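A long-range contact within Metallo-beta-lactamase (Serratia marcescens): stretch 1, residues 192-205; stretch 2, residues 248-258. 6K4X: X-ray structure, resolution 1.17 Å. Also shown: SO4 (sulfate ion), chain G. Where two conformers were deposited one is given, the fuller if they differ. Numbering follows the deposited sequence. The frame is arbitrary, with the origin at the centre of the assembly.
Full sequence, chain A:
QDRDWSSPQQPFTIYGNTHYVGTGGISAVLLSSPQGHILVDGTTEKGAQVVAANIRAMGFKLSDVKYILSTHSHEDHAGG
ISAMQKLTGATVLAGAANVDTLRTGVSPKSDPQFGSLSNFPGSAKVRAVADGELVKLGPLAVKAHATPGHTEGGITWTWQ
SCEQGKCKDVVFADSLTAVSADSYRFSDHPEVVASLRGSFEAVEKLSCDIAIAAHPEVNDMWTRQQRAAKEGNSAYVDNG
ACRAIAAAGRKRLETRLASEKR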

# COMPACT_ATOMS: atom_id res chain seq x y z
N VAL A 192 -16.04 1.00 12.66
CA VAL A 192 -14.61 0.90 12.46
C VAL A 192 -14.11 -0.44 12.99
O VAL A 192 -13.29 -1.09 12.34
N VAL A 193 -14.55 -0.84 14.19
CA VAL A 193 -14.14 -2.11 14.75
C VAL A 193 -14.53 -3.27 13.82
O VAL A 193 -13.71 -4.15 13.57
N ALA A 194 -15.78 -3.25 13.33
CA ALA A 194 -16.21 -4.32 12.46
C ALA A 194 -15.40 -4.32 11.17
O ALA A 194 -15.10 -5.39 10.61
N SER A 195 -15.09 -3.13 10.65
CA SER A 195 -14.32 -3.05 9.40
C SER A 195 -12.92 -3.63 9.58
O SER A 195 -12.47 -4.43 8.75
N LEU A 196 -12.27 -3.26 10.67
CA LEU A 196 -10.95 -3.79 10.96
C LEU A 196 -11.02 -5.32 11.03
O LEU A 196 -10.19 -6.03 10.46
N ARG A 197 -12.01 -5.84 11.77
CA ARG A 197 -12.09 -7.29 11.96
C ARG A 197 -12.35 -7.99 10.64
O ARG A 197 -11.76 -9.06 10.38
N GLY A 198 -13.22 -7.43 9.80
CA GLY A 198 -13.43 -8.01 8.48
C GLY A 198 -12.15 -8.01 7.65
O GLY A 198 -11.89 -8.93 6.88
N SER A 199 -11.34 -6.96 7.80
CA SER A 199 -10.10 -6.85 7.06
C SER A 199 -9.06 -7.87 7.53
O SER A 199 -8.36 -8.44 6.69
N PHE A 200 -8.94 -8.09 8.83
CA PHE A 200 -8.04 -9.13 9.28
C PHE A 200 -8.43 -10.47 8.65
O PHE A 200 -7.55 -11.23 8.20
N GLU A 201 -9.73 -10.76 8.62
CA GLU A 201 -10.21 -12.03 8.06
C GLU A 201 -9.91 -12.10 6.56
O GLU A 201 -9.45 -13.14 6.06
N ALA A 202 -10.14 -11.00 5.84
CA ALA A 202 -9.89 -11.03 4.40
C ALA A 202 -8.39 -11.25 4.13
O ALA A 202 -8.00 -12.02 3.25
N VAL A 203 -7.54 -10.52 4.85
CA VAL A 203 -6.12 -10.57 4.56
C VAL A 203 -5.53 -11.94 4.92
O VAL A 203 -4.69 -12.47 4.18
N GLU A 204 -5.98 -12.54 6.02
CA GLU A 204 -5.44 -13.85 6.41
C GLU A 204 -5.96 -14.96 5.49
O GLU A 204 -5.47 -16.11 5.60
N LYS A 205 -6.90 -14.68 4.58
CA LYS A 205 -7.35 -15.67 3.58
C LYS A 205 -6.71 -15.46 2.21
O LYS A 205 -6.88 -16.30 1.33
N ALA A 248 -1.11 -9.48 13.55
CA ALA A 248 -0.57 -8.32 14.27
C ALA A 248 -1.63 -7.21 14.34
O ALA A 248 -1.71 -6.48 15.33
N GLY A 249 -2.39 -7.04 13.26
CA GLY A 249 -3.50 -6.09 13.26
C GLY A 249 -4.51 -6.43 14.35
O GLY A 249 -4.92 -5.57 15.16
N ARG A 250 -4.90 -7.70 14.42
CA ARG A 250 -5.85 -8.15 15.41
C ARG A 250 -5.31 -7.91 16.82
O ARG A 250 -6.04 -7.43 17.69
N LYS A 251 -4.03 -8.21 17.05
CA LYS A 251 -3.44 -8.01 18.36
C LYS A 251 -3.44 -6.53 18.75
O LYS A 251 -3.69 -6.16 19.89
N ARG A 252 -3.13 -5.66 17.79
CA ARG A 252 -3.10 -4.24 18.09
C ARG A 252 -4.51 -3.75 18.46
O ARG A 252 -4.66 -2.97 19.41
N LEU A 253 -5.52 -4.21 17.74
CA LEU A 253 -6.88 -3.82 18.09
C LEU A 253 -7.30 -4.40 19.44
O LEU A 253 -7.89 -3.68 20.25
N GLU A 254 -6.98 -5.67 19.70
CA GLU A 254 -7.40 -6.25 20.96
C GLU A 254 -6.71 -5.56 22.14
O GLU A 254 -7.32 -5.30 23.17
N THR A 255 -5.43 -5.25 21.98
CA THR A 255 -4.72 -4.51 23.02
C THR A 255 -5.40 -3.16 23.26
O THR A 255 -5.57 -2.71 24.40
N ARG A 256 -5.75 -2.47 22.18
CA ARG A 256 -6.40 -1.15 22.27
C ARG A 256 -7.76 -1.24 22.97
O ARG A 256 -8.03 -0.47 23.90
N LEU A 257 -8.59 -2.20 22.57
CA LEU A 257 -9.93 -2.30 23.16
C LEU A 257 -9.78 -2.59 24.66
O LEU A 257 -10.53 -2.07 25.49
N ALA A 258 -8.83 -3.45 25.02
CA ALA A 258 -8.59 -3.74 26.46
C ALA A 258 -8.20 -2.46 27.20
O ALA A 258 -8.66 -2.23 28.33

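How do two helices whose axes come no closer than 9.7 Å fill the space between them? They run nearly antiparallel, at 158°, and large apolar side chains bridge the gap. Leu253 points toward the first helix with chi1 t and chi2 p, and it fits as a knob into the hole formed by Val193, Leu196, Arg197 and Phe200. Its CD1 lies 4.0 Å from CD1 of Leu196, which also points toward its partner helix, with chi1 m and chi2 t. The other methyl, Leu253 CD2, meets Phe200 CE2 at 3.9 Å, Arg197 CG at 4.1 Å and Val193 CG1 at 4.3 Å. One turn further along, Leu257 (chi1 m, chi2 t) extends the apolar strip, its CD2 4.3 Å from CG2 of Val193, a t rotamer whose CA-to-CB bond points sideways.

What lets the Phe200 ring come so close to the opposing backbone? The CA-to-CB bond of Phe200 points toward the second helix, and with chi1 m at -49° the ring meets it where Gly249 offers only main chain. Phe200 CZ reaches Gly249 O at 3.4 Å and Phe200 CE2 reaches Arg250 CA at 3.5 Å, with Gly249 C and Arg250 CA over one face of the ring. A CB at position 249 would stand 2.8 Å from Phe200 CE1, a clash, so the ring occupies the room that the glycine leaves free. Arg250 CB makes an off-centre CH-pi contact on the ring, 4.2 Å from its centroid, while Leu253 CD2 lies at the ring edge.

How does Arg250 serve both the apolar and the charged parts of the contact? Its CA-to-CB bond points sideways, but chi1 t, chi2 t and chi3 m bring the guanidinium back to the first helix. There one face of the group lies against Phe200 CB, 3.5 Å from Arg250 NH2, while Glu204 OE1 and the apolar Glu201 CG lie at its edge. Glu204, with chi1 p and chi2 t, forms a salt bridge with it through two hydrogen bonds: Arg250 NH1 to Glu204 OE1 and Arg250 NH2 to Glu204 OE2, each 3.0 Å. Water 1 accepts from Arg250 NH2 at 2.9 Å and donates to Arg197 O at 2.8 Å, tying the same guanidinium to the helix backbone.

What secures the other charged pair? Arg197 also starts sideways, and its chi1 m, chi2 t and chi3 t carry its end nearer the second helix. Arg197 NH1 donates to Glu254 OE2 at 3.0 Å in a salt bridge, and the same NH1 lies 3.5 Å from Leu257 CD1. Glu254, m at both chi1 and chi2, brings its carboxylate across. Water 2 reinforces the pair, accepting from Arg197 NE at 2.9 Å and donating to Glu254 OE2 at 2.6 Å; water 3 adds a weak bond from Arg197 NH1 at 3.1 Å and donates to Glu254 OE1 at 3.1 Å. The sulfate lies outside this network: Arg252, whose end leads away, donates from NH1 to SO4 O2 at 2.9 Å.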

# COMPACT_ATOMS: atom_id res chain seq x y z
CB VAL A 192 -13.88 2.10 13.09
CG1 VAL A 192 -12.38 1.88 13.19
CG2 VAL A 192 -14.17 3.36 12.30
CB VAL A 193 -14.68 -2.28 16.18
CG1 VAL A 193 -14.46 -3.69 16.69
CG2 VAL A 193 -14.05 -1.27 17.13
CB ALA A 194 -17.69 -4.21 12.21
CB SER A 195 -14.23 -1.63 8.93
OG SER A 195 -15.45 -1.19 8.39
CB LEU A 196 -10.43 -3.23 12.28
CG LEU A 196 -9.81 -1.83 12.22
CD1 LEU A 196 -9.61 -1.29 13.62
CD2 LEU A 196 -8.51 -1.80 11.44
CB ARG A 197 -13.14 -7.64 13.01
CG ARG A 197 -12.67 -7.28 14.40
CD ARG A 197 -13.75 -7.52 15.43
NE ARG A 197 -13.19 -7.35 16.75
CZ ARG A 197 -13.89 -7.21 17.88
NH1 ARG A 197 -13.25 -7.15 19.04
NH2 ARG A 197 -15.21 -7.13 17.82
CB SER A 199 -9.58 -5.45 7.11
OG SER A 199 -10.47 -4.62 6.41
CB PHE A 200 -8.04 -9.29 10.80
CG PHE A 200 -7.88 -8.04 11.63
CD1 PHE A 200 -7.10 -6.96 11.23
CD2 PHE A 200 -8.56 -7.94 12.82
CE1 PHE A 200 -7.01 -5.82 12.01
CE2 PHE A 200 -8.47 -6.80 13.61
CZ PHE A 200 -7.70 -5.74 13.20
CB GLU A 201 -11.70 -12.18 8.33
CG GLU A 201 -12.03 -12.45 9.78
CD GLU A 201 -13.41 -13.04 10.00
OE1 GLU A 201 -13.73 -13.39 11.16
OE2 GLU A 201 -14.16 -13.15 9.02
CB ALA A 202 -10.37 -9.76 3.76
CB VAL A 203 -5.38 -9.40 5.23
CG1 VAL A 203 -3.88 -9.55 5.15
CG2 VAL A 203 -5.82 -8.09 4.59
CB GLU A 204 -5.64 -14.11 7.91
CG GLU A 204 -7.07 -14.40 8.31
CD GLU A 204 -7.37 -14.18 9.79
OE1 GLU A 204 -6.44 -13.90 10.58
OE2 GLU A 204 -8.53 -14.32 10.15
CB LYS A 205 -8.87 -15.60 3.45
CG LYS A 205 -9.65 -16.12 4.65
CD LYS A 205 -11.13 -15.90 4.47
CE LYS A 205 -11.93 -16.13 5.73
NZ LYS A 205 -11.84 -17.54 6.16
CB ALA A 248 0.68 -7.82 13.61
CB ARG A 250 -6.21 -9.62 15.16
CG ARG A 250 -7.27 -10.15 16.11
CD ARG A 250 -7.72 -11.56 15.77
NE ARG A 250 -8.46 -11.66 14.51
CZ ARG A 250 -8.07 -12.30 13.40
NH1 ARG A 250 -6.88 -12.89 13.32
NH2 ARG A 250 -8.90 -12.32 12.37
CB LYS A 251 -2.03 -8.59 18.39
CG LYS A 251 -1.23 -8.24 19.65
CD LYS A 251 0.08 -8.97 19.77
CE LYS A 251 -0.05 -10.48 19.81
NZ LYS A 251 -0.95 -10.92 20.89
CB ARG A 252 -2.55 -3.47 16.89
CG ARG A 252 -2.39 -1.98 17.12
CD ARG A 252 -1.61 -1.33 15.99
NE ARG A 252 -1.39 0.08 16.26
CZ ARG A 252 -0.41 0.81 15.78
NH1 ARG A 252 0.48 0.28 14.97
NH2 ARG A 252 -0.39 2.10 16.05
CB LEU A 253 -7.86 -4.24 17.00
CG LEU A 253 -9.33 -3.94 17.33
CD1 LEU A 253 -9.59 -2.46 17.49
CD2 LEU A 253 -10.22 -4.50 16.22
CB GLU A 254 -7.17 -7.75 20.98
CG GLU A 254 -8.17 -8.49 20.08
CD GLU A 254 -9.65 -8.20 20.34
OE1 GLU A 254 -10.04 -7.89 21.50
OE2 GLU A 254 -10.46 -8.24 19.39
CB THR A 255 -3.24 -4.34 22.65
OG1 THR A 255 -2.58 -5.61 22.66
CG2 THR A 255 -2.50 -3.46 23.64
CB ARG A 256 -6.54 -0.55 20.88
CG ARG A 256 -7.30 0.77 20.84
CD ARG A 256 -6.67 1.85 21.72
NE ARG A 256 -7.47 3.07 21.70
CZ ARG A 256 -7.25 4.14 20.94
NH1 ARG A 256 -6.23 4.17 20.10
NH2 ARG A 256 -8.08 5.16 21.02
CB LEU A 257 -10.77 -3.37 22.47
CG LEU A 257 -11.17 -3.05 21.03
CD1 LEU A 257 -11.90 -4.22 20.40
CD2 LEU A 257 -12.00 -1.78 20.93
CB ALA A 258 -7.55 -4.82 26.61
S SO4 G . 1.96 -3.03 15.06
O1 SO4 G . 1.20 -3.65 16.12
O2 SO4 G . 1.12 -2.42 14.02
O3 SO4 G . 2.80 -1.96 15.68
O4 SO4 G . 2.87 -4.01 14.45
O HOH W 1 -11.24 -10.65 12.58
O HOH W 2 -10.39 -8.06 16.76
O HOH W 3 -13.04 -7.27 22.15